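Local coordinates for mandelate racemase/muconate lactonizing enzyme (Polaromonas sp., PDB 3CB3), which probably acts on acid sugars as a magnesium-dependent member of the enolase superfamily, and binds L-glucaric acid directly on its magnesium ion, at residues L25-P30 with T45-L50; L183-P188 with Q216-P221; M211-Q216 with W237-L242. All coordinates share one frame; numbering follows the deposited sequence.

Contact 1 of 3, residues L25-P30 with T45-L50; sequences LPLATP and TEIAIL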
loop_
_atom_site.group_PDB
_atom_site.type_symbol
_atom_site.label_atom_id
_atom_site.label_comp_id
_atom_site.label_asym_id
_atom_site.label_seq_id
_atom_site.Cartn_x
_atom_site.Cartn_y
_atom_site.Cartn_z
ATOM N N LEU A 25 7.776 17.387 -12.951
ATOM C CA LEU A 25 8.475 17.334 -14.226
ATOM C C LEU A 25 7.526 17.333 -15.420
ATOM O O LEU A 25 6.700 16.434 -15.564
ATOM C CB LEU A 25 9.328 16.070 -14.270
ATOM C CG LEU A 25 10.106 15.752 -15.542
ATOM C CD1 LEU A 25 11.242 16.730 -15.695
ATOM C CD2 LEU A 25 10.632 14.332 -15.460
ATOM N N PRO A 26 7.616 18.353 -16.284
ATOM C CA PRO A 26 6.721 18.365 -17.445
ATOM C C PRO A 26 7.189 17.355 -18.490
ATOM O O PRO A 26 8.389 17.166 -18.684
ATOM C CB PRO A 26 6.808 19.810 -17.942
ATOM C CG PRO A 26 8.190 20.232 -17.532
ATOM C CD PRO A 26 8.323 19.641 -16.144
ATOM N N LEU A 27 6.239 16.691 -19.138
ATOM C CA LEU A 27 6.564 15.716 -20.169
ATOM C C LEU A 27 6.446 16.384 -21.533
ATOM O O LEU A 27 5.493 17.117 -21.791
ATOM C CB LEU A 27 5.612 14.522 -20.102
ATOM C CG LEU A 27 5.633 13.711 -18.803
ATOM C CD1 LEU A 27 4.658 12.555 -18.918
ATOM C CD2 LEU A 27 7.046 13.206 -18.529
ATOM N N ALA A 28 7.419 16.124 -22.399
ATOM C CA ALA A 28 7.439 16.700 -23.737
ATOM C C ALA A 28 6.174 16.348 -24.514
ATOM O O ALA A 28 5.618 17.186 -25.221
ATOM C CB ALA A 28 8.674 16.216 -24.494
ATOM N N THR A 29 5.720 15.105 -24.390
ATOM C CA THR A 29 4.513 14.679 -25.088
ATOM C C THR A 29 3.592 13.958 -24.115
ATOM O O THR A 29 4.027 13.080 -23.370
ATOM C CB THR A 29 4.827 13.725 -26.259
ATOM O OG1 THR A 29 5.076 12.410 -25.749
ATOM C CG2 THR A 29 6.055 14.204 -27.030
ATOM N N PRO A 30 2.299 14.314 -24.119
ATOM C CA PRO A 30 1.324 13.692 -23.222
ATOM C C PRO A 30 1.135 12.201 -23.460
ATOM O O PRO A 30 1.186 11.723 -24.593
ATOM C CB PRO A 30 0.053 14.493 -23.489
ATOM C CG PRO A 30 0.183 14.840 -24.925
ATOM C CD PRO A 30 1.636 15.261 -25.032
ATOM N N THR A 45 0.445 14.490 -18.354
ATOM C CA THR A 45 1.326 15.520 -18.905
ATOM C C THR A 45 2.509 15.876 -18.007
ATOM O O THR A 45 3.363 16.684 -18.380
ATOM C CB THR A 45 0.543 16.825 -19.209
ATOM O OG1 THR A 45 0.046 17.379 -17.985
ATOM C CG2 THR A 45 -0.638 16.539 -20.141
ATOM N N GLU A 46 2.568 15.271 -16.828
ATOM C CA GLU A 46 3.664 15.547 -15.906
ATOM C C GLU A 46 3.855 14.392 -14.932
ATOM O O GLU A 46 2.980 13.538 -14.794
ATOM C CB GLU A 46 3.388 16.839 -15.125
ATOM C CG GLU A 46 2.016 16.878 -14.465
ATOM C CD GLU A 46 1.772 18.148 -13.669
ATOM O OE1 GLU A 46 2.229 19.227 -14.106
ATOM O OE2 GLU A 46 1.109 18.070 -12.612
ATOM N N ILE A 47 5.010 14.364 -14.277
ATOM C CA ILE A 47 5.319 13.330 -13.293
ATOM C C ILE A 47 5.759 14.037 -12.022
ATOM O O ILE A 47 6.585 14.939 -12.076
ATOM C CB ILE A 47 6.487 12.426 -13.722
ATOM C CG1 ILE A 47 6.204 11.791 -15.075
ATOM C CG2 ILE A 47 6.690 11.326 -12.683
ATOM C CD1 ILE A 47 7.404 11.042 -15.637
ATOM N N ALA A 48 5.207 13.631 -10.886
ATOM C CA ALA A 48 5.586 14.239 -9.617
ATOM C C ALA A 48 6.769 13.458 -9.067
ATOM O O ALA A 48 6.679 12.253 -8.850
ATOM C CB ALA A 48 4.417 14.192 -8.631
ATOM N N ILE A 49 7.884 14.148 -8.864
ATOM C CA ILE A 49 9.086 13.522 -8.334
ATOM C C ILE A 49 9.332 13.962 -6.899
ATOM O O ILE A 49 9.243 15.148 -6.574
ATOM C CB ILE A 49 10.342 13.891 -9.166
ATOM C CG1 ILE A 49 10.216 13.354 -10.592
ATOM C CG2 ILE A 49 11.593 13.318 -8.517
ATOM C CD1 ILE A 49 9.485 14.280 -11.505
ATOM N N LEU A 50 9.627 12.999 -6.038
ATOM C CA LEU A 50 9.935 13.292 -4.643
ATOM C C LEU A 50 11.447 13.151 -4.493
ATOM O O LEU A 50 11.989 12.057 -4.656
ATOM C CB LEU A 50 9.232 12.300 -3.707
ATOM C CG LEU A 50 9.662 12.377 -2.235
ATOM C CD1 LEU A 50 9.339 13.757 -1.673
ATOM C CD2 LEU A 50 8.968 11.284 -1.434
#
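Leu25 and Ile47 form a hydrogen-bonded antiparallel pair between neighbouring strands of the N-terminal sheet, just before the chain turns a corner at Ala28 and Thr29. Leu25 N donates to Ile47 O at 2.9 Å. Ile47 N returns the bond to Leu25 O at 3.0 Å. A third backbone bond runs from Leu27 N to Thr45 O at 3.0 Å. Pro26 faces Glu46 as the non-hydrogen-bonded pair, as suits a residue without an N-H.

The side chains of Leu25 and Ile47 share one face of the sheet. Leu27 reaches over to this pair: its CD2 meets Ile47 CD1 at 3.6 Å, and the two side chains cross at about a right angle. Ile49 CD1 presses on Leu25 CB at 3.3 Å, a tight contact. Leu25 chi1 (177°) sets CG beside the carbonyl carbon, and from there CD2 meets the same Ile49 methyl more loosely. Past the corner, Pro30 CB comes back to Thr45 CG2 at 4.0 Å.

Leu340, Leu343 and Trp374 pack on Leu25, and Trp339 on Ile47. On its other edge strand 44-56 pairs with strand 61-68, and helix 73-83 packs on Leu50.

Contact 2 of 3, residues L183-P188 with Q216-P221; sequences LKVGQP and QQWDRP. With LGT (L-glucaric acid), chain G.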
loop_
_atom_site.group_PDB
_atom_site.type_symbol
_atom_site.label_atom_id
_atom_site.label_comp_id
_atom_site.label_asym_id
_atom_site.label_seq_id
_atom_site.Cartn_x
_atom_site.Cartn_y
_atom_site.Cartn_z
ATOM N N LEU A 183 6.844 -2.865 -28.329
ATOM C CA LEU A 183 5.659 -2.352 -29.017
ATOM C C LEU A 183 4.398 -2.536 -28.183
ATOM O O LEU A 183 4.165 -3.602 -27.613
ATOM C CB LEU A 183 5.478 -3.082 -30.343
ATOM C CG LEU A 183 6.678 -3.063 -31.297
ATOM C CD1 LEU A 183 6.480 -4.128 -32.372
ATOM C CD2 LEU A 183 6.843 -1.669 -31.904
ATOM N N LYS A 184 3.582 -1.492 -28.122
ATOM C CA LYS A 184 2.349 -1.585 -27.373
ATOM C C LYS A 184 1.298 -2.339 -28.179
ATOM O O LYS A 184 1.143 -2.123 -29.382
ATOM C CB LYS A 184 1.854 -0.184 -27.006
ATOM C CG LYS A 184 2.681 0.459 -25.908
ATOM C CD LYS A 184 2.219 1.859 -25.599
ATOM C CE LYS A 184 2.932 2.386 -24.370
ATOM N NZ LYS A 184 2.670 1.528 -23.178
ATOM N N VAL A 185 0.612 -3.259 -27.513
ATOM C CA VAL A 185 -0.449 -4.046 -28.132
ATOM C C VAL A 185 -1.606 -4.050 -27.139
ATOM O O VAL A 185 -1.538 -3.399 -26.099
ATOM C CB VAL A 185 -0.012 -5.516 -28.406
ATOM C CG1 VAL A 185 1.090 -5.562 -29.477
ATOM C CG2 VAL A 185 0.469 -6.167 -27.111
ATOM N N GLY A 186 -2.671 -4.770 -27.458
ATOM C CA GLY A 186 -3.799 -4.825 -26.541
ATOM C C GLY A 186 -5.083 -4.167 -27.005
ATOM O O GLY A 186 -6.037 -4.084 -26.238
ATOM N N GLN A 187 -5.129 -3.693 -28.244
ATOM C CA GLN A 187 -6.350 -3.058 -28.728
ATOM C C GLN A 187 -7.436 -4.103 -28.946
ATOM O O GLN A 187 -7.149 -5.292 -29.057
ATOM C CB GLN A 187 -6.091 -2.284 -30.024
ATOM C CG GLN A 187 -5.288 -3.034 -31.057
ATOM C CD GLN A 187 -5.035 -2.199 -32.294
ATOM O OE1 GLN A 187 -4.059 -2.414 -33.014
ATOM N NE2 GLN A 187 -5.924 -1.242 -32.556
ATOM N N PRO A 188 -8.707 -3.670 -28.996
ATOM C CA PRO A 188 -9.851 -4.564 -29.199
ATOM C C PRO A 188 -9.642 -5.550 -30.340
ATOM O O PRO A 188 -9.904 -6.745 -30.200
ATOM C CB PRO A 188 -10.991 -3.591 -29.474
ATOM C CG PRO A 188 -10.641 -2.453 -28.574
ATOM C CD PRO A 188 -9.162 -2.277 -28.829
ATOM N N GLN A 216 -2.017 -4.855 -19.416
ATOM C CA GLN A 216 -3.161 -5.470 -18.725
ATOM C C GLN A 216 -4.497 -5.431 -19.468
ATOM O O GLN A 216 -5.558 -5.606 -18.856
ATOM C CB GLN A 216 -3.363 -4.812 -17.346
ATOM C CG GLN A 216 -2.083 -4.367 -16.654
ATOM C CD GLN A 216 -2.333 -3.716 -15.291
ATOM O OE1 GLN A 216 -1.562 -2.861 -14.845
ATOM N NE2 GLN A 216 -3.394 -4.133 -14.622
ATOM N N GLN A 217 -4.458 -5.242 -20.779
ATOM C CA GLN A 217 -5.690 -5.132 -21.539
ATOM C C GLN A 217 -6.420 -6.394 -21.960
ATOM O O GLN A 217 -7.551 -6.314 -22.440
ATOM C CB GLN A 217 -5.449 -4.241 -22.753
ATOM C CG GLN A 217 -5.221 -2.794 -22.351
ATOM C CD GLN A 217 -4.771 -1.929 -23.503
ATOM O OE1 GLN A 217 -3.651 -2.071 -24.002
ATOM N NE2 GLN A 217 -5.643 -1.026 -23.941
ATOM N N TRP A 218 -5.805 -7.557 -21.783
ATOM C CA TRP A 218 -6.469 -8.791 -22.174
ATOM C C TRP A 218 -7.092 -9.539 -21.003
ATOM O O TRP A 218 -6.624 -9.434 -19.866
ATOM C CB TRP A 218 -5.483 -9.743 -22.861
ATOM C CG TRP A 218 -4.856 -9.219 -24.114
ATOM C CD1 TRP A 218 -5.450 -8.449 -25.079
ATOM C CD2 TRP A 218 -3.528 -9.481 -24.571
ATOM N NE1 TRP A 218 -4.571 -8.218 -26.109
ATOM C CE2 TRP A 218 -3.382 -8.839 -25.823
ATOM C CE3 TRP A 218 -2.443 -10.197 -24.045
ATOM C CZ2 TRP A 218 -2.190 -8.892 -26.559
ATOM C CZ3 TRP A 218 -1.255 -10.249 -24.780
ATOM C CH2 TRP A 218 -1.143 -9.598 -26.022
ATOM N N ASP A 219 -8.161 -10.280 -21.282
ATOM C CA ASP A 219 -8.760 -11.118 -20.256
ATOM C C ASP A 219 -8.084 -12.470 -20.506
ATOM O O ASP A 219 -7.356 -12.622 -21.494
ATOM C CB ASP A 219 -10.288 -11.210 -20.400
ATOM C CG ASP A 219 -10.733 -11.705 -21.763
ATOM O OD1 ASP A 219 -9.881 -12.072 -22.603
ATOM O OD2 ASP A 219 -11.960 -11.726 -21.990
ATOM N N ARG A 220 -8.299 -13.445 -19.633
ATOM C CA ARG A 220 -7.638 -14.732 -19.796
ATOM C C ARG A 220 -7.754 -15.403 -21.151
ATOM O O ARG A 220 -6.738 -15.711 -21.773
ATOM C CB ARG A 220 -8.078 -15.694 -18.693
ATOM C CG ARG A 220 -7.613 -15.255 -17.316
ATOM C CD ARG A 220 -7.966 -16.275 -16.265
ATOM N NE ARG A 220 -7.534 -15.854 -14.933
ATOM C CZ ARG A 220 -7.792 -16.541 -13.824
ATOM N NH1 ARG A 220 -8.473 -17.676 -13.892
ATOM N NH2 ARG A 220 -7.376 -16.094 -12.648
ATOM N N PRO A 221 -8.984 -15.643 -21.640
ATOM C CA PRO A 221 -9.086 -16.297 -22.950
ATOM C C PRO A 221 -8.420 -15.536 -24.098
ATOM O O PRO A 221 -7.783 -16.142 -24.967
ATOM C CB PRO A 221 -10.592 -16.455 -23.143
ATOM C CG PRO A 221 -11.162 -15.311 -22.349
ATOM C CD PRO A 221 -10.317 -15.332 -21.099
HETATM O O1A LGT G . 6.413 -0.762 -19.399
HETATM C C1 LGT G . 6.188 0.465 -19.396
HETATM O O1B LGT G . 7.073 1.351 -19.301
HETATM C C2 LGT G . 4.710 0.951 -19.523
HETATM O O2 LGT G . 3.819 -0.072 -19.037
HETATM C C3 LGT G . 4.462 2.268 -18.759
HETATM O O3 LGT G . 4.791 2.059 -17.389
HETATM C C4 LGT G . 2.994 2.813 -18.843
HETATM O O4 LGT G . 2.348 2.778 -17.560
HETATM C C5 LGT G . 2.860 4.264 -19.376
HETATM O O5 LGT G . 3.648 5.150 -18.561
HETATM C C6 LGT G . 3.301 4.378 -20.853
HETATM O O6A LGT G . 2.476 3.974 -21.707
HETATM O O6B LGT G . 4.433 4.845 -21.115
HETATM O O HOH W 1 -5.065 -7.118 -28.889
#
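Trp218 lays its indole obliquely against Val185 and Gly186, in the loop that follows strand 181-184. Trp218 CB leaves the backbone to one side of residues 183-188, and chi1 (-61°) with chi2 (-37°) brings the end of the ring nearer to them. Its benzene end meets Val185, with CZ2 3.8 Å from Val185 CG2. That methyl sits between the backbone N and the carbonyl carbon of Val185, a position that turns it toward the indole. Gly186 has no side chain, and the pyrrole end comes close, with Trp218 NE1 3.5 Å from Gly186 CA.

Gln217 lies alongside the same glycine, with its CB 3.5 Å from Gly186 O.

Water 1 lies in the plane of the indole, at its edge. It accepts from Trp218 NE1 at 3.0 Å and donates to Gln187 O at 2.8 Å. Asp219 caps the start of helix 220-230.

Lys184 takes no part in this packing. Its chain runs straight until chi4 (-60°), where it bends to bring NZ 2.9 Å from O6A of L-glucaric acid. The direct contact is thus mainly packing, with polar bridging by water, while the preceding strand end supplies a cationic hold on the ligand's distal carboxylate.

Contact 3 of 3, residues M211-Q216 with W237-L242; sequences MVDANQ and WIEEPL. With MG (magnesium ion), chain E; LGT (L-glucaric acid), chain G.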
loop_
_atom_site.group_PDB
_atom_site.type_symbol
_atom_site.label_atom_id
_atom_site.label_comp_id
_atom_site.label_asym_id
_atom_site.label_seq_id
_atom_site.Cartn_x
_atom_site.Cartn_y
_atom_site.Cartn_z
ATOM N N MET A 211 9.777 -6.824 -28.175
ATOM C CA MET A 211 8.939 -7.200 -27.039
ATOM C C MET A 211 7.612 -6.471 -27.233
ATOM O O MET A 211 7.548 -5.491 -27.976
ATOM C CB MET A 211 9.563 -6.739 -25.715
ATOM C CG MET A 211 10.993 -7.170 -25.498
ATOM S SD MET A 211 12.186 -5.957 -26.123
ATOM C CE MET A 211 13.398 -6.001 -24.739
ATOM N N VAL A 212 6.555 -6.952 -26.587
ATOM C CA VAL A 212 5.262 -6.278 -26.679
ATOM C C VAL A 212 4.744 -6.045 -25.267
ATOM O O VAL A 212 5.053 -6.815 -24.340
ATOM C CB VAL A 212 4.205 -7.106 -27.459
ATOM C CG1 VAL A 212 4.689 -7.378 -28.880
ATOM C CG2 VAL A 212 3.901 -8.398 -26.716
ATOM N N ASP A 213 3.982 -4.969 -25.106
ATOM C CA ASP A 213 3.390 -4.626 -23.817
ATOM C C ASP A 213 1.878 -4.482 -24.044
ATOM O O ASP A 213 1.440 -3.617 -24.799
ATOM C CB ASP A 213 3.959 -3.307 -23.303
ATOM C CG ASP A 213 3.630 -3.059 -21.839
ATOM O OD1 ASP A 213 2.578 -3.545 -21.358
ATOM O OD2 ASP A 213 4.423 -2.360 -21.169
ATOM N N ALA A 214 1.096 -5.349 -23.409
ATOM C CA ALA A 214 -0.365 -5.318 -23.544
ATOM C C ALA A 214 -0.996 -4.406 -22.489
ATOM O O ALA A 214 -2.190 -4.103 -22.542
ATOM C CB ALA A 214 -0.934 -6.745 -23.414
ATOM N N ASN A 215 -0.191 -3.985 -21.518
ATOM C CA ASN A 215 -0.670 -3.116 -20.453
ATOM C C ASN A 215 -1.974 -3.577 -19.795
ATOM O O ASN A 215 -2.905 -2.784 -19.643
ATOM C CB ASN A 215 -0.833 -1.689 -20.977
ATOM C CG ASN A 215 0.494 -1.010 -21.218
ATOM O OD1 ASN A 215 1.155 -0.555 -20.276
ATOM N ND2 ASN A 215 0.903 -0.949 -22.476
ATOM N N GLN A 216 -2.017 -4.855 -19.416
ATOM C CA GLN A 216 -3.161 -5.470 -18.725
ATOM C C GLN A 216 -4.497 -5.431 -19.468
ATOM O O GLN A 216 -5.558 -5.606 -18.856
ATOM C CB GLN A 216 -3.363 -4.812 -17.346
ATOM C CG GLN A 216 -2.083 -4.367 -16.654
ATOM C CD GLN A 216 -2.333 -3.716 -15.291
ATOM O OE1 GLN A 216 -1.562 -2.861 -14.845
ATOM N NE2 GLN A 216 -3.394 -4.133 -14.622
ATOM N N TRP A 237 9.745 -10.930 -24.826
ATOM C CA TRP A 237 8.686 -11.150 -23.841
ATOM C C TRP A 237 7.362 -10.484 -24.190
ATOM O O TRP A 237 7.303 -9.564 -24.999
ATOM C CB TRP A 237 9.123 -10.685 -22.440
ATOM C CG TRP A 237 9.242 -9.184 -22.261
ATOM C CD1 TRP A 237 8.253 -8.258 -22.393
ATOM C CD2 TRP A 237 10.417 -8.457 -21.872
ATOM N NE1 TRP A 237 8.732 -6.999 -22.111
ATOM C CE2 TRP A 237 10.058 -7.092 -21.788
ATOM C CE3 TRP A 237 11.736 -8.827 -21.587
ATOM C CZ2 TRP A 237 10.972 -6.094 -21.428
ATOM C CZ3 TRP A 237 12.647 -7.832 -21.228
ATOM C CH2 TRP A 237 12.258 -6.484 -21.153
ATOM N N ILE A 238 6.301 -10.978 -23.560
ATOM C CA ILE A 238 4.958 -10.436 -23.699
ATOM C C ILE A 238 4.702 -9.912 -22.287
ATOM O O ILE A 238 4.604 -10.693 -21.340
ATOM C CB ILE A 238 3.928 -11.530 -24.047
ATOM C CG1 ILE A 238 4.184 -12.061 -25.458
ATOM C CG2 ILE A 238 2.511 -10.966 -23.944
ATOM C CD1 ILE A 238 3.363 -13.286 -25.806
ATOM N N GLU A 239 4.617 -8.589 -22.169
ATOM C CA GLU A 239 4.439 -7.896 -20.900
ATOM C C GLU A 239 2.998 -7.552 -20.507
ATOM O O GLU A 239 2.190 -7.125 -21.340
ATOM C CB GLU A 239 5.268 -6.616 -20.937
ATOM C CG GLU A 239 5.218 -5.766 -19.705
ATOM C CD GLU A 239 6.140 -4.579 -19.815
ATOM O OE1 GLU A 239 7.123 -4.667 -20.583
ATOM O OE2 GLU A 239 5.905 -3.566 -19.125
ATOM N N GLU A 240 2.709 -7.733 -19.221
ATOM C CA GLU A 240 1.399 -7.448 -18.641
ATOM C C GLU A 240 0.216 -7.843 -19.515
ATOM O O GLU A 240 -0.621 -7.006 -19.853
ATOM C CB GLU A 240 1.287 -5.959 -18.288
ATOM C CG GLU A 240 2.134 -5.526 -17.094
ATOM C CD GLU A 240 1.489 -4.397 -16.297
ATOM O OE1 GLU A 240 1.470 -3.237 -16.781
ATOM O OE2 GLU A 240 0.988 -4.678 -15.181
ATOM N N PRO A 241 0.129 -9.123 -19.896
ATOM C CA PRO A 241 -1.018 -9.477 -20.727
ATOM C C PRO A 241 -2.306 -9.405 -19.907
ATOM O O PRO A 241 -3.381 -9.155 -20.454
ATOM C CB PRO A 241 -0.692 -10.898 -21.176
ATOM C CG PRO A 241 0.102 -11.443 -20.033
ATOM C CD PRO A 241 0.997 -10.287 -19.658
ATOM N N LEU A 242 -2.175 -9.598 -18.592
ATOM C CA LEU A 242 -3.325 -9.598 -17.682
ATOM C C LEU A 242 -3.240 -8.559 -16.571
ATOM O O LEU A 242 -2.239 -7.848 -16.435
ATOM C CB LEU A 242 -3.470 -10.980 -17.031
ATOM C CG LEU A 242 -3.594 -12.162 -17.996
ATOM C CD1 LEU A 242 -3.474 -13.475 -17.237
ATOM C CD2 LEU A 242 -4.922 -12.066 -18.736
HETATM MG MG MG E . 4.747 -1.942 -19.143
HETATM O O1A LGT G . 6.413 -0.762 -19.399
HETATM C C1 LGT G . 6.188 0.465 -19.396
HETATM O O1B LGT G . 7.073 1.351 -19.301
HETATM C C2 LGT G . 4.710 0.951 -19.523
HETATM O O2 LGT G . 3.819 -0.072 -19.037
HETATM C C3 LGT G . 4.462 2.268 -18.759
HETATM O O3 LGT G . 4.791 2.059 -17.389
HETATM C C4 LGT G . 2.994 2.813 -18.843
HETATM O O4 LGT G . 2.348 2.778 -17.560
HETATM C C5 LGT G . 2.860 4.264 -19.376
HETATM O O5 LGT G . 3.648 5.150 -18.561
HETATM C C6 LGT G . 3.301 4.378 -20.853
HETATM O O6A LGT G . 2.476 3.974 -21.707
HETATM O O6B LGT G . 4.433 4.845 -21.115
HETATM O O HOH W 2 3.067 -2.994 -19.159
#
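Two carboxylate oxygens, Asp213 OD2 and Glu239 OE2, stand only 2.8 Å apart because both bind the same magnesium ion. The metal is 2.1 Å from Asp213 OD2 and 2.0 Å from Glu239 OE2. Oxygens O1A and O2 of L-glucaric acid and water 2 also bind it, and Glu265 completes the site. The metal charge probably offsets the repulsion between the acids. Their planes are 39° apart. Both side chains start anti to the backbone N (chi1 -167° for Asp213), which brings the carboxylates up together on one face of the sheet.

The other oxygens are held too. Asp213 OD1 accepts from Asn215 N on its anti side, making an Asx turn. Glu239 OE1 uses its anti lone pair for Trp237 NE1 at 3.2 Å, with the donor tilted from the ring plane. It also forms a salt bridge with Lys182.

The backbones pair in parallel. Val212 N donates to Trp237 O, Glu239 N to Val212 O at 2.8 Å, and Ala214 N to Glu239 O. Past the strand ends, Gln216 N donates to Glu240 O at 2.6 Å. Val212 and Ile238 lie side by side on the face opposite Asp213 and Glu239.

Met211 folds over the indole of Trp237. CB makes a CH-pi contact over the five-membered ring, 3.9 Å from its centroid, and CG lies over the ring face. A bend at chi2 (91°) brings SD obliquely to the six-membered ring, a Met-aromatic contact.

The metal ligands sit at the C-terminal ends of the barrel strands, as is usual in the enolase superfamily. Strand 210-213, helix 220-230 and strand 238-239 form a beta-alpha-beta unit. The helix covers Ile238, and strand 181-184 flanks strand 210-213.

Overall arrangement
Contacts 2 and 3 belong to one barrel wall, with centres about 7 Å apart. They share Gln216. Strand 210-213 lies between 181-184 and 238-239, and Leu183 N is 2.7 Å from Met211 O where strands 181-184 and 210-213 meet. Together they hold the ligand from two ends: contact 3 carries the magnesium ion and the O1A and O2 end, while Lys184 of contact 2 reaches the O6A end. Contact 1 belongs to the N-terminal sheet. Its centre is about 26 Å from that of contact 2 and about 24 Å from that of contact 3. The side chain of Leu27 comes to about 7 Å from L-glucaric acid, so this sheet end approaches the ligand pocket.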